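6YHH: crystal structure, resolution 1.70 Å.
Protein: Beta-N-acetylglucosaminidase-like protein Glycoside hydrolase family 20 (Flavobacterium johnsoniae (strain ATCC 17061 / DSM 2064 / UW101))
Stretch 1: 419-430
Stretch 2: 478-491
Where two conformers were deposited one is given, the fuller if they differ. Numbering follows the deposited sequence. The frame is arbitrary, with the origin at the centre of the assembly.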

# COMPACT_ATOMS: atom_id res chain seq x y z
N PRO A 419 -22.48 4.39 -12.78
CA PRO A 419 -21.84 5.68 -13.05
C PRO A 419 -21.95 6.65 -11.88
O PRO A 419 -22.98 6.61 -11.14
CB PRO A 419 -22.64 6.21 -14.25
CG PRO A 419 -23.37 5.03 -14.79
CD PRO A 419 -23.64 4.10 -13.62
N VAL A 420 -20.95 7.51 -11.75
CA VAL A 420 -20.89 8.47 -10.66
C VAL A 420 -22.17 9.32 -10.57
O VAL A 420 -22.63 9.63 -9.49
CB VAL A 420 -19.62 9.29 -10.64
CG1 VAL A 420 -19.58 10.28 -11.86
CG2 VAL A 420 -19.44 10.06 -9.36
N ALA A 421 -22.73 9.74 -11.72
CA ALA A 421 -23.91 10.61 -11.63
C ALA A 421 -25.09 9.98 -10.96
O ALA A 421 -25.83 10.68 -10.31
CB ALA A 421 -24.30 11.07 -13.02
N SER A 422 -25.25 8.64 -11.04
CA SER A 422 -26.35 8.00 -10.33
C SER A 422 -26.20 8.17 -8.81
O SER A 422 -27.20 8.37 -8.12
CB SER A 422 -26.47 6.51 -10.65
OG SER A 422 -25.37 5.84 -10.08
N HIS A 423 -24.98 8.15 -8.29
CA HIS A 423 -24.74 8.39 -6.89
C HIS A 423 -24.81 9.89 -6.48
O HIS A 423 -25.35 10.22 -5.44
CB HIS A 423 -23.38 7.75 -6.48
CG HIS A 423 -23.32 6.32 -6.79
ND1 HIS A 423 -24.23 5.42 -6.31
CD2 HIS A 423 -22.38 5.59 -7.45
CE1 HIS A 423 -23.91 4.21 -6.73
NE2 HIS A 423 -22.80 4.29 -7.43
N TYR A 424 -24.27 10.76 -7.37
CA TYR A 424 -24.20 12.19 -7.06
C TYR A 424 -25.55 12.81 -6.96
O TYR A 424 -25.74 13.69 -6.13
CB TYR A 424 -23.40 12.88 -8.15
CG TYR A 424 -23.10 14.34 -7.90
CD1 TYR A 424 -22.48 14.73 -6.74
CD2 TYR A 424 -23.53 15.30 -8.80
CE1 TYR A 424 -22.17 16.06 -6.53
CE2 TYR A 424 -23.27 16.64 -8.63
CZ TYR A 424 -22.61 17.03 -7.50
OH TYR A 424 -22.33 18.33 -7.29
N LEU A 425 -26.49 12.31 -7.74
CA LEU A 425 -27.86 12.92 -7.78
C LEU A 425 -28.80 12.22 -6.86
O LEU A 425 -29.92 12.67 -6.65
CB LEU A 425 -28.36 12.91 -9.19
CG LEU A 425 -27.45 13.79 -10.10
CD1 LEU A 425 -27.96 13.70 -11.53
CD2 LEU A 425 -27.24 15.24 -9.60
N ASN A 426 -28.33 11.18 -6.16
CA ASN A 426 -29.17 10.51 -5.21
C ASN A 426 -29.27 11.32 -3.91
O ASN A 426 -28.29 11.55 -3.26
CB ASN A 426 -28.51 9.17 -4.87
CG ASN A 426 -29.35 8.25 -4.00
OD1 ASN A 426 -30.45 7.86 -4.40
ND2 ASN A 426 -28.79 7.79 -2.85
N ASP A 427 -30.44 11.71 -3.46
CA ASP A 427 -30.51 12.66 -2.33
C ASP A 427 -31.24 12.04 -1.16
O ASP A 427 -32.35 11.46 -1.36
CB ASP A 427 -31.24 13.89 -2.82
CG ASP A 427 -31.09 15.08 -1.89
OD1 ASP A 427 -31.56 15.04 -0.76
OD2 ASP A 427 -30.44 16.02 -2.26
N PRO A 428 -30.70 12.10 0.03
CA PRO A 428 -31.40 11.52 1.16
C PRO A 428 -32.77 12.17 1.42
O PRO A 428 -33.64 11.53 2.09
CB PRO A 428 -30.45 11.77 2.31
CG PRO A 428 -29.09 11.93 1.67
CD PRO A 428 -29.37 12.64 0.40
N MET A 429 -32.96 13.40 0.96
CA MET A 429 -34.27 14.09 1.07
C MET A 429 -35.19 13.73 -0.05
O MET A 429 -34.92 14.01 -1.25
CB MET A 429 -34.13 15.61 1.11
CG MET A 429 -35.44 16.36 1.41
SD MET A 429 -35.90 16.26 3.15
CE MET A 429 -34.44 17.12 3.85
N PRO A 430 -36.28 13.06 0.30
CA PRO A 430 -37.18 12.66 -0.80
C PRO A 430 -37.91 13.87 -1.39
O PRO A 430 -38.08 14.90 -0.69
CB PRO A 430 -38.20 11.74 -0.10
CG PRO A 430 -38.26 12.27 1.33
CD PRO A 430 -36.83 12.72 1.63
N ALA A 478 -24.86 22.04 -0.20
CA ALA A 478 -26.26 22.43 -0.35
C ALA A 478 -26.97 21.53 -1.36
O ALA A 478 -26.36 21.06 -2.32
CB ALA A 478 -26.31 23.89 -0.85
N GLU A 479 -28.29 21.40 -1.19
CA GLU A 479 -29.10 20.51 -2.01
C GLU A 479 -29.07 20.91 -3.47
O GLU A 479 -29.19 20.06 -4.32
CB GLU A 479 -30.54 20.53 -1.51
CG GLU A 479 -31.49 19.60 -2.26
CD GLU A 479 -32.88 19.50 -1.68
OE1 GLU A 479 -33.27 20.35 -0.84
OE2 GLU A 479 -33.58 18.50 -2.06
N ASN A 480 -28.88 22.19 -3.77
CA ASN A 480 -28.84 22.61 -5.16
C ASN A 480 -27.51 22.53 -5.87
O ASN A 480 -27.43 22.94 -6.99
CB ASN A 480 -29.45 24.01 -5.36
CG ASN A 480 -28.66 25.09 -4.68
OD1 ASN A 480 -27.67 24.81 -3.98
ND2 ASN A 480 -29.13 26.32 -4.78
N ILE A 481 -26.46 21.94 -5.26
CA ILE A 481 -25.23 21.78 -5.98
C ILE A 481 -25.36 20.42 -6.73
O ILE A 481 -25.28 19.35 -6.08
CB ILE A 481 -24.06 21.78 -4.96
CG1 ILE A 481 -23.91 23.08 -4.14
CG2 ILE A 481 -22.74 21.39 -5.62
CD1 ILE A 481 -23.84 24.33 -4.96
N THR A 482 -25.71 20.46 -8.01
CA THR A 482 -26.14 19.28 -8.74
C THR A 482 -25.54 19.20 -10.14
O THR A 482 -25.83 18.28 -10.90
CB THR A 482 -27.64 19.19 -8.82
OG1 THR A 482 -28.10 20.35 -9.50
CG2 THR A 482 -28.28 19.06 -7.44
N ASP A 483 -24.69 20.15 -10.51
CA ASP A 483 -24.15 20.23 -11.89
C ASP A 483 -23.11 19.09 -12.05
O ASP A 483 -22.03 19.18 -11.51
CB ASP A 483 -23.57 21.57 -12.15
CG ASP A 483 -23.04 21.76 -13.55
OD1 ASP A 483 -22.35 20.97 -14.20
OD2 ASP A 483 -23.17 22.87 -13.99
N VAL A 484 -23.49 18.08 -12.80
CA VAL A 484 -22.62 16.89 -12.91
C VAL A 484 -21.34 17.27 -13.61
O VAL A 484 -20.25 16.81 -13.22
CB VAL A 484 -23.30 15.73 -13.64
CG1 VAL A 484 -22.30 14.60 -13.86
CG2 VAL A 484 -24.51 15.26 -12.89
N ALA A 485 -21.41 18.02 -14.73
CA ALA A 485 -20.15 18.33 -15.41
C ALA A 485 -19.16 19.11 -14.59
O ALA A 485 -17.96 18.85 -14.65
CB ALA A 485 -20.38 19.03 -16.73
N ASN A 486 -19.64 20.09 -13.81
CA ASN A 486 -18.78 20.86 -12.94
C ASN A 486 -18.19 19.93 -11.85
O ASN A 486 -17.06 20.08 -11.51
CB ASN A 486 -19.56 21.95 -12.26
CG ASN A 486 -18.74 22.73 -11.29
OD1 ASN A 486 -18.80 22.56 -10.06
ND2 ASN A 486 -17.98 23.65 -11.84
N MET A 487 -19.01 19.07 -11.30
CA MET A 487 -18.55 18.13 -10.28
C MET A 487 -17.41 17.27 -10.92
O MET A 487 -16.36 17.08 -10.29
CB MET A 487 -19.65 17.26 -9.74
CG MET A 487 -19.16 16.19 -8.73
SD MET A 487 -18.53 14.69 -9.52
CE MET A 487 -19.91 14.03 -10.39
N ARG A 488 -17.59 16.78 -12.15
CA ARG A 488 -16.52 15.95 -12.72
C ARG A 488 -15.21 16.72 -12.86
O ARG A 488 -14.14 16.13 -12.72
CB ARG A 488 -16.90 15.51 -14.14
CG ARG A 488 -18.00 14.51 -14.26
CD ARG A 488 -18.05 13.97 -15.68
NE ARG A 488 -19.32 13.40 -15.97
CZ ARG A 488 -19.70 12.15 -15.67
NH1 ARG A 488 -18.82 11.38 -15.04
NH2 ARG A 488 -20.92 11.68 -16.00
N LYS A 489 -15.31 17.99 -13.26
CA LYS A 489 -14.13 18.86 -13.47
C LYS A 489 -13.35 19.00 -12.17
O LYS A 489 -12.14 18.87 -12.16
CB LYS A 489 -14.51 20.25 -14.03
N ARG A 490 -14.05 19.17 -11.05
CA ARG A 490 -13.43 19.32 -9.73
C ARG A 490 -12.92 18.00 -9.21
O ARG A 490 -11.96 17.94 -8.47
CB ARG A 490 -14.42 19.94 -8.71
CG ARG A 490 -14.75 21.39 -9.04
CD ARG A 490 -15.70 22.04 -8.02
NE ARG A 490 -17.09 21.60 -8.19
CZ ARG A 490 -17.79 20.86 -7.35
NH1 ARG A 490 -17.32 20.40 -6.18
NH2 ARG A 490 -19.00 20.53 -7.68
N LEU A 491 -13.60 16.92 -9.59
CA LEU A 491 -13.26 15.59 -9.01
C LEU A 491 -11.85 15.13 -9.39
O LEU A 491 -11.22 14.37 -8.64
CB LEU A 491 -14.27 14.62 -9.55
CG LEU A 491 -14.29 13.24 -8.91
CD1 LEU A 491 -14.70 13.31 -7.48
CD2 LEU A 491 -15.25 12.31 -9.65
O HOH W 1 -21.84 9.45 -14.45
O HOH W 2 -21.69 20.51 -9.13
O HOH W 3 -29.77 17.27 -4.56

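The contact between residues 419-430 and 478-491 buries 540 Å² in all and contains no direct hydrogen bond from one stretch to the other. It rests on apolar packing around Tyr424, Val420 and Met487, with ordered waters linking the polar groups nearby.

Tyr424 covers the most surface. It lies in the short helix 420-424, and its CA-to-CB bond points toward the second stretch; with chi1 in the t well, the ring reaches the segment Ile481 to Asp483, which leads into helix 484-491. Met487 lies over one face of this ring. Its CB is 3.7 Å from Tyr424 CZ, and its CG sits 3.9 Å from the centroid of the Tyr424 ring, 18° off the ring normal, a CH-pi contact. At the ring edge, Val484 CG2 lies 4.2 Å from Tyr424 CD2, while the backbone of Thr482 approaches obliquely, with its C atom 3.7 Å from Tyr424 CE2. A tyrosine suits this place because its flat ring packs against aliphatic groups while its hydroxyl remains available for polar contacts. That hydroxyl does not bond directly to the second stretch. Instead, water 2 donates to Tyr424 OH (2.9 Å) and to Asp483 O (2.7 Å), and accepts a weak bond from Arg490 NH2 (3.1 Å). Arg490 is steadied within its own helix by a bond from its NE to Asn486 OD1 (2.7 Å).

Met487, buried and long enough to pass across the ring, carries the packing on to Val420: its CE lies 4.0 Å from Val420 CG1. Val420 also points toward the second stretch, and its CG1 comes within 3.4 Å of Arg488 NH1. The long side chain of Arg488 starts out sideways, but its end comes nearer to the first stretch, where water 1 accepts from both Arg488 NH2 and Ala421 N, each at 2.9 Å.

Val484, in the first turn of its helix, fills the space beside the tyrosine. Its CG1 is 4.1 Å from Ala421 CB, where the backbones run close, with Ala421 CA 6.5 Å from Val484 CA; the small methyl takes up little room here. Its CG2 is 4.0 Å from Leu425 CD1. The start of this helix is capped by Asp483, whose OD1 accepts from Asn486 N at 2.9 Å.

Farther along, Asp427 OD2 lies only 4.0 Å from Glu479 OE2, two like charges close together, which by themselves would repel. Water 3 bridges the stretches here, donating to Asp427 OD2 (2.7 Å) and to Glu479 O (2.9 Å).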